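Local coordinates for thermotoga maritima TmcAL (Thermotoga maritima, PDB 5Y0T), which belongs to the HIGH nucleotidyl transferase family of the HUP clan, has a largely parallel alpha/beta core, and is modelled with adenosine-5'-rp-alpha-thio-triphosphate, at residues Met1-Val6 against Gly94-Val99; Leu68-Val73 against Phe84-Val89; Asp123-Phe128 against Tyr145-Tyr150; Glu277-Arg282 against Glu298-Lys303. One frame throughout, in Å; residues are numbered along the deposited sequence.

Contact 1 of 4, residues Met1-Val6 against Gly94-Val99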
loop_
_atom_site.group_PDB
_atom_site.type_symbol
_atom_site.label_atom_id
_atom_site.label_comp_id
_atom_site.label_asym_id
_atom_site.label_seq_id
_atom_site.Cartn_x
_atom_site.Cartn_y
_atom_site.Cartn_z
ATOM N N MET A 1 36.919 -31.707 7.203
ATOM C CA MET A 1 36.377 -31.210 8.463
ATOM C C MET A 1 34.861 -31.066 8.420
ATOM O O MET A 1 34.266 -31.029 7.347
ATOM C CB MET A 1 36.982 -29.864 8.798
ATOM C CG MET A 1 36.598 -28.817 7.808
ATOM S SD MET A 1 36.406 -27.205 8.583
ATOM C CE MET A 1 36.141 -26.286 7.119
ATOM N N LYS A 2 34.248 -30.944 9.591
ATOM C CA LYS A 2 32.794 -30.876 9.677
ATOM C C LYS A 2 32.255 -29.475 9.969
ATOM O O LYS A 2 32.766 -28.769 10.850
ATOM C CB LYS A 2 32.291 -31.847 10.746
ATOM C CG LYS A 2 32.448 -33.322 10.388
ATOM C CD LYS A 2 31.736 -34.210 11.409
ATOM C CE LYS A 2 31.866 -35.678 11.071
ATOM N NZ LYS A 2 31.075 -36.525 12.018
ATOM N N VAL A 3 31.200 -29.099 9.245
ATOM C CA VAL A 3 30.512 -27.836 9.467
ATOM C C VAL A 3 29.021 -28.069 9.616
ATOM O O VAL A 3 28.362 -28.592 8.717
ATOM C CB VAL A 3 30.748 -26.827 8.321
ATOM C CG1 VAL A 3 29.923 -25.556 8.562
ATOM C CG2 VAL A 3 32.243 -26.495 8.208
ATOM N N LEU A 4 28.497 -27.675 10.768
ATOM C CA LEU A 4 27.080 -27.806 11.065
ATOM C C LEU A 4 26.278 -26.651 10.480
ATOM O O LEU A 4 26.609 -25.494 10.742
ATOM C CB LEU A 4 26.870 -27.830 12.574
ATOM C CG LEU A 4 25.426 -27.771 13.069
ATOM C CD1 LEU A 4 24.669 -29.029 12.589
ATOM C CD2 LEU A 4 25.413 -27.640 14.591
ATOM N N GLY A 5 25.276 -26.952 9.655
ATOM C CA GLY A 5 24.280 -25.952 9.274
ATOM C C GLY A 5 22.989 -26.147 10.066
ATOM O O GLY A 5 22.575 -27.292 10.321
ATOM N N VAL A 6 22.303 -25.050 10.371
ATOM C CA VAL A 6 20.988 -25.116 11.001
ATOM C C VAL A 6 20.074 -24.085 10.332
ATOM O O VAL A 6 20.519 -22.998 9.926
ATOM C CB VAL A 6 21.032 -24.897 12.542
ATOM C CG1 VAL A 6 21.855 -26.019 13.238
ATOM C CG2 VAL A 6 21.593 -23.516 12.922
ATOM N N GLY A 94 29.342 -24.071 0.317
ATOM C CA GLY A 94 30.427 -24.934 -0.115
ATOM C C GLY A 94 31.124 -25.643 1.034
ATOM O O GLY A 94 32.108 -26.361 0.808
ATOM N N VAL A 95 30.740 -25.318 2.265
ATOM C CA VAL A 95 31.387 -25.920 3.443
ATOM C C VAL A 95 30.531 -26.759 4.407
ATOM O O VAL A 95 31.068 -27.496 5.242
ATOM C CB VAL A 95 32.063 -24.819 4.281
ATOM C CG1 VAL A 95 33.100 -24.068 3.435
ATOM C CG2 VAL A 95 31.007 -23.858 4.822
ATOM N N VAL A 96 29.214 -26.678 4.286
ATOM C CA VAL A 96 28.341 -27.317 5.268
ATOM C C VAL A 96 28.298 -28.811 5.004
ATOM O O VAL A 96 28.116 -29.208 3.862
ATOM C CB VAL A 96 26.926 -26.717 5.234
ATOM C CG1 VAL A 96 25.936 -27.639 5.963
ATOM C CG2 VAL A 96 26.939 -25.314 5.862
ATOM N N THR A 97 28.639 -29.627 6.013
ATOM C CA THR A 97 28.607 -31.084 5.850
ATOM C C THR A 97 27.451 -31.822 6.528
ATOM O O THR A 97 27.108 -32.944 6.132
ATOM C CB THR A 97 29.914 -31.704 6.371
ATOM O OG1 THR A 97 30.063 -31.385 7.758
ATOM C CG2 THR A 97 31.109 -31.154 5.592
ATOM N N ASP A 98 26.829 -31.163 7.505
ATOM C CA ASP A 98 25.825 -31.763 8.371
ATOM C C ASP A 98 24.757 -30.750 8.707
ATOM O O ASP A 98 25.061 -29.615 9.049
ATOM C CB ASP A 98 26.421 -32.275 9.691
ATOM C CG ASP A 98 27.377 -33.434 9.510
ATOM O OD1 ASP A 98 28.581 -33.183 9.283
ATOM O OD2 ASP A 98 26.929 -34.596 9.631
ATOM N N VAL A 99 23.506 -31.179 8.647
ATOM C CA VAL A 99 22.398 -30.345 9.093
ATOM C C VAL A 99 21.570 -31.112 10.115
ATOM O O VAL A 99 21.267 -32.293 9.919
ATOM C CB VAL A 99 21.505 -29.898 7.907
ATOM C CG1 VAL A 99 20.181 -29.326 8.414
ATOM C CG2 VAL A 99 22.244 -28.870 7.052
HETATM O O HOH W 1 33.497 -28.452 5.174
#

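Contact 2 of 4, residues Leu68-Val73 against Phe84-Val89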
loop_
_atom_site.group_PDB
_atom_site.type_symbol
_atom_site.label_atom_id
_atom_site.label_comp_id
_atom_site.label_asym_id
_atom_site.label_seq_id
_atom_site.Cartn_x
_atom_site.Cartn_y
_atom_site.Cartn_z
ATOM N N LEU A 68 23.481 -16.319 8.232
ATOM C CA LEU A 68 23.077 -15.957 6.873
ATOM C C LEU A 68 21.603 -15.611 6.862
ATOM O O LEU A 68 20.840 -16.167 7.644
ATOM C CB LEU A 68 23.325 -17.115 5.907
ATOM C CG LEU A 68 24.647 -17.858 6.102
ATOM C CD1 LEU A 68 24.752 -19.082 5.167
ATOM C CD2 LEU A 68 25.790 -16.905 5.875
ATOM N N GLU A 69 21.186 -14.690 5.996
ATOM C CA GLU A 69 19.752 -14.467 5.834
ATOM C C GLU A 69 19.150 -15.438 4.817
ATOM O O GLU A 69 19.674 -15.604 3.714
ATOM C CB GLU A 69 19.443 -13.027 5.394
ATOM C CG GLU A 69 17.938 -12.801 5.308
ATOM C CD GLU A 69 17.538 -11.351 5.048
ATOM O OE1 GLU A 69 18.433 -10.482 4.905
ATOM O OE2 GLU A 69 16.317 -11.090 4.975
ATOM N N LEU A 70 18.060 -16.091 5.204
ATOM C CA LEU A 70 17.226 -16.834 4.257
ATOM C C LEU A 70 16.404 -15.785 3.513
ATOM O O LEU A 70 15.627 -15.071 4.138
ATOM C CB LEU A 70 16.327 -17.832 4.995
ATOM C CG LEU A 70 15.283 -18.615 4.171
ATOM C CD1 LEU A 70 15.985 -19.470 3.128
ATOM C CD2 LEU A 70 14.414 -19.473 5.069
ATOM N N PRO A 71 16.599 -15.648 2.186
ATOM C CA PRO A 71 15.890 -14.551 1.506
ATOM C C PRO A 71 14.383 -14.594 1.706
ATOM O O PRO A 71 13.805 -15.684 1.805
ATOM C CB PRO A 71 16.260 -14.763 0.026
ATOM C CG PRO A 71 17.689 -15.309 0.127
ATOM C CD PRO A 71 17.579 -16.301 1.302
ATOM N N VAL A 72 13.768 -13.418 1.771
ATOM C CA VAL A 72 12.328 -13.279 2.034
ATOM C C VAL A 72 11.462 -14.176 1.152
ATOM O O VAL A 72 10.464 -14.729 1.605
ATOM C CB VAL A 72 11.867 -11.812 1.838
ATOM C CG1 VAL A 72 10.338 -11.697 1.935
ATOM C CG2 VAL A 72 12.562 -10.897 2.852
ATOM N N VAL A 73 11.838 -14.317 -0.114
ATOM C CA VAL A 73 11.012 -15.083 -1.029
ATOM C C VAL A 73 10.880 -16.553 -0.578
ATOM O O VAL A 73 9.890 -17.205 -0.903
ATOM C CB VAL A 73 11.570 -14.998 -2.485
ATOM C CG1 VAL A 73 12.984 -15.642 -2.585
ATOM C CG2 VAL A 73 10.583 -15.604 -3.470
ATOM N N PHE A 84 13.427 -25.433 0.575
ATOM C CA PHE A 84 14.234 -25.446 -0.634
ATOM C C PHE A 84 15.235 -24.304 -0.615
ATOM O O PHE A 84 16.403 -24.493 -0.940
ATOM C CB PHE A 84 13.361 -25.347 -1.877
ATOM C CG PHE A 84 14.151 -25.254 -3.156
ATOM C CD1 PHE A 84 14.798 -26.373 -3.667
ATOM C CD2 PHE A 84 14.229 -24.050 -3.855
ATOM C CE1 PHE A 84 15.524 -26.302 -4.858
ATOM C CE2 PHE A 84 14.948 -23.965 -5.046
ATOM C CZ PHE A 84 15.593 -25.090 -5.550
ATOM N N GLY A 85 14.761 -23.117 -0.244
ATOM C CA GLY A 85 15.637 -21.967 -0.117
ATOM C C GLY A 85 16.716 -22.190 0.927
ATOM O O GLY A 85 17.879 -21.898 0.701
ATOM N N ALA A 86 16.331 -22.720 2.081
ATOM C CA ALA A 86 17.267 -22.893 3.170
ATOM C C ALA A 86 18.385 -23.880 2.846
ATOM O O ALA A 86 19.552 -23.628 3.139
ATOM C CB ALA A 86 16.510 -23.344 4.427
ATOM N N VAL A 87 18.030 -25.019 2.256
ATOM C CA VAL A 87 19.035 -26.014 1.878
ATOM C C VAL A 87 19.916 -25.462 0.735
ATOM O O VAL A 87 21.128 -25.685 0.705
ATOM C CB VAL A 87 18.358 -27.359 1.483
ATOM C CG1 VAL A 87 19.351 -28.349 0.879
ATOM C CG2 VAL A 87 17.679 -27.983 2.708
ATOM N N CYS A 88 19.331 -24.708 -0.193
ATOM C CA CYS A 88 20.160 -24.126 -1.259
ATOM C C CYS A 88 21.237 -23.185 -0.694
ATOM O O CYS A 88 22.383 -23.214 -1.142
ATOM C CB CYS A 88 19.307 -23.360 -2.278
ATOM S SG CYS A 88 18.417 -24.380 -3.456
ATOM N N VAL A 89 20.867 -22.365 0.284
ATOM C CA VAL A 89 21.819 -21.439 0.888
ATOM C C VAL A 89 22.915 -22.216 1.624
ATOM O O VAL A 89 24.103 -21.945 1.453
ATOM C CB VAL A 89 21.156 -20.474 1.899
ATOM C CG1 VAL A 89 22.219 -19.673 2.642
ATOM C CG2 VAL A 89 20.162 -19.498 1.206
#

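Contact 3 of 4, residues Asp123-Phe128 against Tyr145-Tyr150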
loop_
_atom_site.group_PDB
_atom_site.type_symbol
_atom_site.label_atom_id
_atom_site.label_comp_id
_atom_site.label_asym_id
_atom_site.label_seq_id
_atom_site.Cartn_x
_atom_site.Cartn_y
_atom_site.Cartn_z
ATOM N N ASP A 123 5.670 -44.229 -10.095
ATOM C CA ASP A 123 4.389 -43.983 -10.761
ATOM C C ASP A 123 3.199 -44.391 -9.897
ATOM O O ASP A 123 2.195 -43.694 -9.899
ATOM C CB ASP A 123 4.320 -44.685 -12.129
ATOM C CG ASP A 123 4.757 -46.134 -12.076
ATOM O OD1 ASP A 123 4.944 -46.662 -10.960
ATOM O OD2 ASP A 123 4.917 -46.750 -13.153
ATOM N N GLU A 124 3.317 -45.487 -9.145
ATOM C CA GLU A 124 2.250 -45.888 -8.220
ATOM C C GLU A 124 1.945 -44.777 -7.202
ATOM O O GLU A 124 0.782 -44.541 -6.878
ATOM C CB GLU A 124 2.611 -47.179 -7.473
ATOM C CG GLU A 124 3.177 -48.308 -8.339
ATOM C CD GLU A 124 4.696 -48.467 -8.171
ATOM O OE1 GLU A 124 5.453 -47.505 -8.473
ATOM O OE2 GLU A 124 5.128 -49.558 -7.727
ATOM N N TYR A 125 2.981 -44.113 -6.687
ATOM C CA TYR A 125 2.763 -42.966 -5.801
ATOM C C TYR A 125 2.054 -41.834 -6.536
ATOM O O TYR A 125 1.094 -41.259 -6.021
ATOM C CB TYR A 125 4.072 -42.426 -5.211
ATOM C CG TYR A 125 3.896 -41.027 -4.632
ATOM C CD1 TYR A 125 3.277 -40.837 -3.396
ATOM C CD2 TYR A 125 4.309 -39.895 -5.339
ATOM C CE1 TYR A 125 3.090 -39.567 -2.872
ATOM C CE2 TYR A 125 4.126 -38.618 -4.818
ATOM C CZ TYR A 125 3.517 -38.466 -3.584
ATOM O OH TYR A 125 3.341 -37.214 -3.054
ATOM N N GLN A 126 2.543 -41.502 -7.730
ATOM C CA GLN A 126 1.932 -40.441 -8.526
ATOM C C GLN A 126 0.471 -40.744 -8.840
ATOM O O GLN A 126 -0.369 -39.850 -8.788
ATOM C CB GLN A 126 2.696 -40.224 -9.829
ATOM C CG GLN A 126 4.111 -39.696 -9.656
ATOM C CD GLN A 126 4.653 -39.113 -10.948
ATOM O OE1 GLN A 126 5.516 -39.704 -11.596
ATOM N NE2 GLN A 126 4.133 -37.955 -11.337
ATOM N N LYS A 127 0.177 -41.998 -9.170
ATOM C CA LYS A 127 -1.207 -42.417 -9.439
ATOM C C LYS A 127 -2.092 -42.162 -8.222
ATOM O O LYS A 127 -3.169 -41.590 -8.346
ATOM C CB LYS A 127 -1.287 -43.895 -9.822
ATOM C CG LYS A 127 -0.519 -44.291 -11.065
ATOM C CD LYS A 127 -0.900 -43.464 -12.279
ATOM C CE LYS A 127 0.022 -43.781 -13.454
ATOM N NZ LYS A 127 0.139 -45.251 -13.701
ATOM N N PHE A 128 -1.638 -42.602 -7.048
ATOM C CA PHE A 128 -2.372 -42.367 -5.803
ATOM C C PHE A 128 -2.546 -40.876 -5.553
ATOM O O PHE A 128 -3.630 -40.420 -5.206
ATOM C CB PHE A 128 -1.659 -43.009 -4.605
ATOM C CG PHE A 128 -1.724 -44.513 -4.584
ATOM C CD1 PHE A 128 -2.845 -45.185 -5.039
ATOM C CD2 PHE A 128 -0.656 -45.255 -4.086
ATOM C CE1 PHE A 128 -2.910 -46.573 -5.008
ATOM C CE2 PHE A 128 -0.705 -46.637 -4.056
ATOM C CZ PHE A 128 -1.838 -47.299 -4.518
ATOM N N TYR A 145 -2.253 -39.167 2.180
ATOM C CA TYR A 145 -3.062 -40.334 1.848
ATOM C C TYR A 145 -2.372 -41.178 0.779
ATOM O O TYR A 145 -2.409 -42.409 0.826
ATOM C CB TYR A 145 -4.453 -39.905 1.369
ATOM C CG TYR A 145 -5.219 -39.093 2.387
ATOM C CD1 TYR A 145 -5.088 -39.345 3.747
ATOM C CD2 TYR A 145 -6.064 -38.069 1.989
ATOM C CE1 TYR A 145 -5.782 -38.603 4.684
ATOM C CE2 TYR A 145 -6.758 -37.323 2.917
ATOM C CZ TYR A 145 -6.617 -37.593 4.260
ATOM O OH TYR A 145 -7.311 -36.847 5.182
ATOM N N ALA A 146 -1.729 -40.507 -0.173
ATOM C CA ALA A 146 -1.045 -41.209 -1.254
ATOM C C ALA A 146 0.143 -42.004 -0.715
ATOM O O ALA A 146 0.387 -43.144 -1.133
ATOM C CB ALA A 146 -0.598 -40.234 -2.320
ATOM N N LEU A 147 0.872 -41.403 0.221
ATOM C CA LEU A 147 2.004 -42.077 0.853
ATOM C C LEU A 147 1.528 -43.275 1.655
ATOM O O LEU A 147 2.134 -44.352 1.603
ATOM C CB LEU A 147 2.783 -41.106 1.743
ATOM C CG LEU A 147 3.630 -40.073 0.999
ATOM C CD1 LEU A 147 4.143 -39.009 1.953
ATOM C CD2 LEU A 147 4.795 -40.744 0.292
ATOM N N MET A 148 0.424 -43.097 2.381
ATOM C CA MET A 148 -0.159 -44.191 3.145
ATOM C C MET A 148 -0.524 -45.356 2.242
ATOM O O MET A 148 -0.254 -46.512 2.565
ATOM C CB MET A 148 -1.406 -43.727 3.902
ATOM C CG MET A 148 -1.113 -42.786 5.048
ATOM S SD MET A 148 -2.607 -42.166 5.842
ATOM C CE MET A 148 -1.878 -41.108 7.080
ATOM N N ARG A 149 -1.147 -45.044 1.112
ATOM C CA ARG A 149 -1.596 -46.079 0.196
ATOM C C ARG A 149 -0.379 -46.751 -0.423
ATOM O O ARG A 149 -0.367 -47.971 -0.639
ATOM C CB ARG A 149 -2.527 -45.495 -0.870
ATOM C CG ARG A 149 -3.908 -45.135 -0.324
ATOM C CD ARG A 149 -4.770 -44.395 -1.339
ATOM N NE ARG A 149 -5.197 -45.239 -2.454
ATOM C CZ ARG A 149 -5.788 -44.776 -3.552
ATOM N NH1 ARG A 149 -6.011 -43.476 -3.687
ATOM N NH2 ARG A 149 -6.148 -45.609 -4.521
ATOM N N TYR A 150 0.657 -45.957 -0.666
ATOM C CA TYR A 150 1.932 -46.471 -1.155
ATOM C C TYR A 150 2.566 -47.403 -0.125
ATOM O O TYR A 150 2.985 -48.512 -0.458
ATOM C CB TYR A 150 2.886 -45.318 -1.491
ATOM C CG TYR A 150 4.138 -45.751 -2.215
ATOM C CD1 TYR A 150 4.101 -46.088 -3.564
ATOM C CD2 TYR A 150 5.357 -45.827 -1.555
ATOM C CE1 TYR A 150 5.240 -46.490 -4.236
ATOM C CE2 TYR A 150 6.509 -46.232 -2.222
ATOM C CZ TYR A 150 6.440 -46.560 -3.562
ATOM O OH TYR A 150 7.568 -46.966 -4.232
#

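Contact 4 of 4, residues Glu277-Arg282 against Glu298-Lys303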
loop_
_atom_site.group_PDB
_atom_site.type_symbol
_atom_site.label_atom_id
_atom_site.label_comp_id
_atom_site.label_asym_id
_atom_site.label_seq_id
_atom_site.Cartn_x
_atom_site.Cartn_y
_atom_site.Cartn_z
ATOM N N GLU A 277 -7.983 -21.488 -5.613
ATOM C CA GLU A 277 -9.140 -21.954 -4.850
ATOM C C GLU A 277 -10.078 -20.838 -4.407
ATOM O O GLU A 277 -10.622 -20.892 -3.303
ATOM C CB GLU A 277 -8.686 -22.730 -3.615
ATOM C CG GLU A 277 -7.874 -23.974 -3.907
ATOM C CD GLU A 277 -7.536 -24.735 -2.640
ATOM O OE1 GLU A 277 -8.468 -25.261 -1.989
ATOM O OE2 GLU A 277 -6.340 -24.797 -2.291
ATOM N N GLY A 278 -10.265 -19.839 -5.263
ATOM C CA GLY A 278 -11.160 -18.735 -4.968
ATOM C C GLY A 278 -10.653 -17.720 -3.950
ATOM O O GLY A 278 -11.425 -16.888 -3.478
ATOM N N LEU A 279 -9.361 -17.764 -3.620
ATOM C CA LEU A 279 -8.812 -16.871 -2.601
ATOM C C LEU A 279 -8.750 -15.416 -3.054
ATOM O O LEU A 279 -8.748 -14.509 -2.217
ATOM C CB LEU A 279 -7.415 -17.336 -2.175
ATOM C CG LEU A 279 -7.457 -18.445 -1.121
ATOM C CD1 LEU A 279 -6.155 -19.233 -1.077
ATOM C CD2 LEU A 279 -7.762 -17.850 0.247
ATOM N N GLU A 280 -8.684 -15.186 -4.363
ATOM C CA GLU A 280 -8.627 -13.818 -4.866
ATOM C C GLU A 280 -9.905 -13.100 -4.472
ATOM O O GLU A 280 -9.860 -11.987 -3.925
ATOM C CB GLU A 280 -8.431 -13.772 -6.385
ATOM C CG GLU A 280 -7.135 -14.405 -6.875
ATOM C CD GLU A 280 -7.301 -15.880 -7.226
ATOM O OE1 GLU A 280 -8.275 -16.501 -6.754
ATOM O OE2 GLU A 280 -6.463 -16.418 -7.977
ATOM N N LYS A 281 -11.037 -13.754 -4.720
ATOM C CA LYS A 281 -12.343 -13.173 -4.401
ATOM C C LYS A 281 -12.509 -12.997 -2.899
ATOM O O LYS A 281 -13.057 -11.998 -2.448
ATOM C CB LYS A 281 -13.490 -14.032 -4.962
ATOM C CG LYS A 281 -14.879 -13.437 -4.737
ATOM C CD LYS A 281 -15.966 -14.247 -5.452
ATOM C CE LYS A 281 -17.334 -13.575 -5.349
ATOM N NZ LYS A 281 -18.402 -14.384 -6.032
ATOM N N ARG A 282 -12.014 -13.955 -2.121
ATOM C CA ARG A 282 -12.122 -13.859 -0.668
ATOM C C ARG A 282 -11.302 -12.678 -0.131
ATOM O O ARG A 282 -11.771 -11.938 0.739
ATOM C CB ARG A 282 -11.688 -15.181 -0.008
ATOM C CG ARG A 282 -12.613 -16.361 -0.375
ATOM C CD ARG A 282 -12.212 -17.647 0.329
ATOM N NE ARG A 282 -12.573 -17.614 1.741
ATOM C CZ ARG A 282 -13.732 -18.046 2.222
ATOM N NH1 ARG A 282 -14.645 -18.558 1.401
ATOM N NH2 ARG A 282 -13.975 -17.973 3.525
ATOM N N GLU A 298 -10.308 -13.782 9.852
ATOM C CA GLU A 298 -11.433 -14.666 10.152
ATOM C C GLU A 298 -12.406 -14.765 8.975
ATOM O O GLU A 298 -12.954 -15.828 8.706
ATOM C CB GLU A 298 -12.170 -14.185 11.404
ATOM C CG GLU A 298 -11.360 -14.308 12.687
ATOM C CD GLU A 298 -11.191 -15.757 13.142
ATOM O OE1 GLU A 298 -11.967 -16.640 12.699
ATOM O OE2 GLU A 298 -10.274 -16.011 13.951
ATOM N N CYS A 299 -12.617 -13.658 8.272
ATOM C CA CYS A 299 -13.503 -13.662 7.113
ATOM C C CYS A 299 -12.957 -14.536 5.979
ATOM O O CYS A 299 -13.707 -15.279 5.354
ATOM C CB CYS A 299 -13.737 -12.230 6.607
ATOM S SG CYS A 299 -14.737 -12.112 5.090
ATOM N N VAL A 300 -11.660 -14.437 5.700
ATOM C CA VAL A 300 -11.056 -15.209 4.613
ATOM C C VAL A 300 -10.963 -16.688 5.005
ATOM O O VAL A 300 -11.167 -17.580 4.175
ATOM C CB VAL A 300 -9.649 -14.683 4.245
ATOM C CG1 VAL A 300 -9.010 -15.567 3.174
ATOM C CG2 VAL A 300 -9.713 -13.210 3.771
ATOM N N LYS A 301 -10.660 -16.927 6.281
ATOM C CA LYS A 301 -10.500 -18.276 6.829
ATOM C C LYS A 301 -11.725 -19.165 6.638
ATOM O O LYS A 301 -12.858 -18.759 6.862
ATOM C CB LYS A 301 -10.167 -18.206 8.329
ATOM C CG LYS A 301 -10.171 -19.558 9.055
ATOM C CD LYS A 301 -8.748 -20.097 9.238
ATOM C CE LYS A 301 -8.741 -21.473 9.897
ATOM N NZ LYS A 301 -9.464 -22.495 9.073
ATOM N N ALA A 302 -11.475 -20.397 6.228
ATOM C CA ALA A 302 -12.518 -21.406 6.196
ATOM C C ALA A 302 -11.858 -22.735 6.463
ATOM O O ALA A 302 -10.651 -22.791 6.721
ATOM C CB ALA A 302 -13.242 -21.414 4.862
ATOM N N LYS A 303 -12.653 -23.795 6.384
ATOM C CA LYS A 303 -12.177 -25.146 6.625
ATOM C C LYS A 303 -10.885 -25.441 5.862
ATOM O O LYS A 303 -9.917 -25.936 6.438
ATOM C CB LYS A 303 -13.268 -26.153 6.240
ATOM C CG LYS A 303 -12.924 -27.607 6.528
ATOM C CD LYS A 303 -14.048 -28.540 6.074
ATOM C CE LYS A 303 -13.685 -29.998 6.322
ATOM N NZ LYS A 303 -12.368 -30.333 5.702
#

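Contact 1 of 4, residues Met1-Val6 against Gly94-Val99
Parallel strands 3-8 and 98-103 start side by side here in the Rossmann-like alpha/beta sheet of the HUP class, where the chain coming off helix 79-92 joins the N-terminal strand. The carbonyl oxygen V3 O takes two consecutive amides. T97 N lies 2.9 Å from V3 O, in the carbonyl plane on a lone pair, whereas D98 N stands 3.2 Å from V3 O and 29° above that plane. Farther on, G5 N reaches D98 O at 2.7 Å, nearly along the C=O axis. D98 O also receives a CA-H contact from L4, whose own amide is turned to strand 32-38 on the other flank. The side chain of T97 replaces a main-chain acceptor: with chi1 at 60°, OG1 sits between its own N and carbonyl carbon and accepts V3 N at 3.0 Å. V95 O lies 3.2 Å from V3 CB and accepts from a water 2.6 Å away, which makes a weak second bond to M1 O. The buried carboxylate of D98 has partners on strand 187-192, a salt bridge from OD1 to R187 and a hydrogen bond from OD2 to H189. T97 OG1 donates a hydrogen bond to D98 OD1, on the anti lone pair, 2.8 Å away.

Contact 2 of 4, residues Leu68-Val73 against Phe84-Val89
A beta-alpha-beta crossover supplies this contact: the chain leaves parallel strand 66-70 and passes through short helix 72-75 into helix 79-92, which packs against the sheet before leading to strand 98-103. Segments 68-70 and 84-89 run nearly antiparallel, 153° apart, with their axes 9.1 Å from each other. Every touching residue is buried, and the meeting is apolar, of side-chain carbons with each other and with the helix backbone. L70 carries the middle. Its CG is anti to the backbone N (chi1 174°), which sends L70 CD1 onto the main chain of the helix, 3.4 Å from A86 N and 3.6 Å from G85 C. With no side chain on G85, the methyl can lie against the bare backbone; A86 CB borders it at 4.1 Å from L70 CD1. V89, one turn on, points its CB toward the strand and splits its two methyls. V89 CG1 meets L68 CD1 at 3.6 Å as the two side chains slide past each other in opposite directions. V89 CG2 faces P71 CD tip to tip, 4.1 Å away, P71 being the N-cap of helix 72-75. Strand 32-38 extends the same floor, with V36 touching both L70 and V89. A helix lying antiparallel over its preceding strand, joined by aliphatic side chains, is typical of the doubly wound Rossmann-like fold.

Contact 3 of 4, residues Asp123-Phe128 against Tyr145-Tyr150
A146 sits at the tight centre of this contact, its CB wedged between two aromatic residues of the other helix. F128 CB touches A146 CB at 3.7 Å, and the small side chain lets the CA atoms of these two residues come within 4.9 Å. Y125, with CG anti to its backbone N, brings CE1 to 3.8 Å from A146 CB, and the same ring carbon meets L147 CD2 obliquely. At the backbone end of Y125, its CB and N lie near Y150 CD1. The motif is a helical hairpin: consecutive helices 123-134 and 139-153 cross at 135°, with segment axes 8.6 Å apart. Beneath the hairpin, helix 108-120 covers Y125, L147 and Y150, so this flank is buried.

The packing stays tight on the other flank, although F128 and R149 are both partly exposed there. F128 turns its ring under R149, whose CB stands over the ring centre in a CH-pi contact, 3.8 Å from the F128 centroid. The arginine then bends at chi3 (70°) and brings its guanidinium round so that F128 CD1 lies over its face, 3.3 Å from R149 CZ, with the two planes inclined at 42°. Salt bridges from NH1 to E132 and from NH2 to E131 hold the guanidinium there, and the two carboxylates probably balance its charge. The loose side is the outer margin at E124, whose nearest approach to the partner helix is CB to Y150 CE1, 4.2 Å, at the edge of that ring and near its plane.

Contact 4 of 4, residues Glu277-Arg282 against Glu298-Lys303
The guanidinium of R282 receives V300 O at its edge, close to its plane, while C299 O, K301 O and the methyl of A302 approach it obliquely. Two nitrogens grip that one oxygen side-on. R282 NE donates to V300 O at 2.8 Å, in the carbonyl plane on a lone pair; R282 NH2 donates to V300 O at 2.9 Å, but from 62° above that plane. Both N-H directions are bent, as expected when two donors converge on a single acceptor. R282 NH2 adds a weak bond to C299 O at 3.3 Å, and A302 CB lies 3.8 Å from R282 NH2. The side chain runs extended as far as CD and then turns at chi3 (74°), which lays NE against the carbonyl. V300 closes helix 293-300, K301 being the first residue to leave helical geometry, so the arginine meets carbonyls at a helix C terminus. Its positive charge probably suits the partial negative charge of that end. Beneath the polar grip is a small apolar seam: V300 CG1 is crossed at about a right angle by L279, whose CD2 is 3.9 Å away, and R282 CB flanks the same methyl. K301 turns away, its NZ bonding A302 O and F305 O. The contact thus joins the first turn of helix 279-289 to the last of helix 293-300. The C286-C299 disulfide links these same two helices, and helix 307-318 covers L279 through L313 and V300 through I310.

How the contacts relate
From the N terminus, contact 1 opens the largest loop: strand 3-8 is joined by residues 94-99, which return to pair beside it. Contact 2 opens and closes within that span, seating helix 79-92 on strand 66-70 of the same sheet, just before the chain continues into strand 98-103. Their centres are 15 Å apart and they do not touch. Contacts 3 and 4 follow in series, so no loops cross. Contact 3 closes a short helix-to-helix loop at 123-150, its centre about 30 Å from that of contact 2. Contact 4 joins two later helices at 277-303, on the other side of the chain's centre from contact 1.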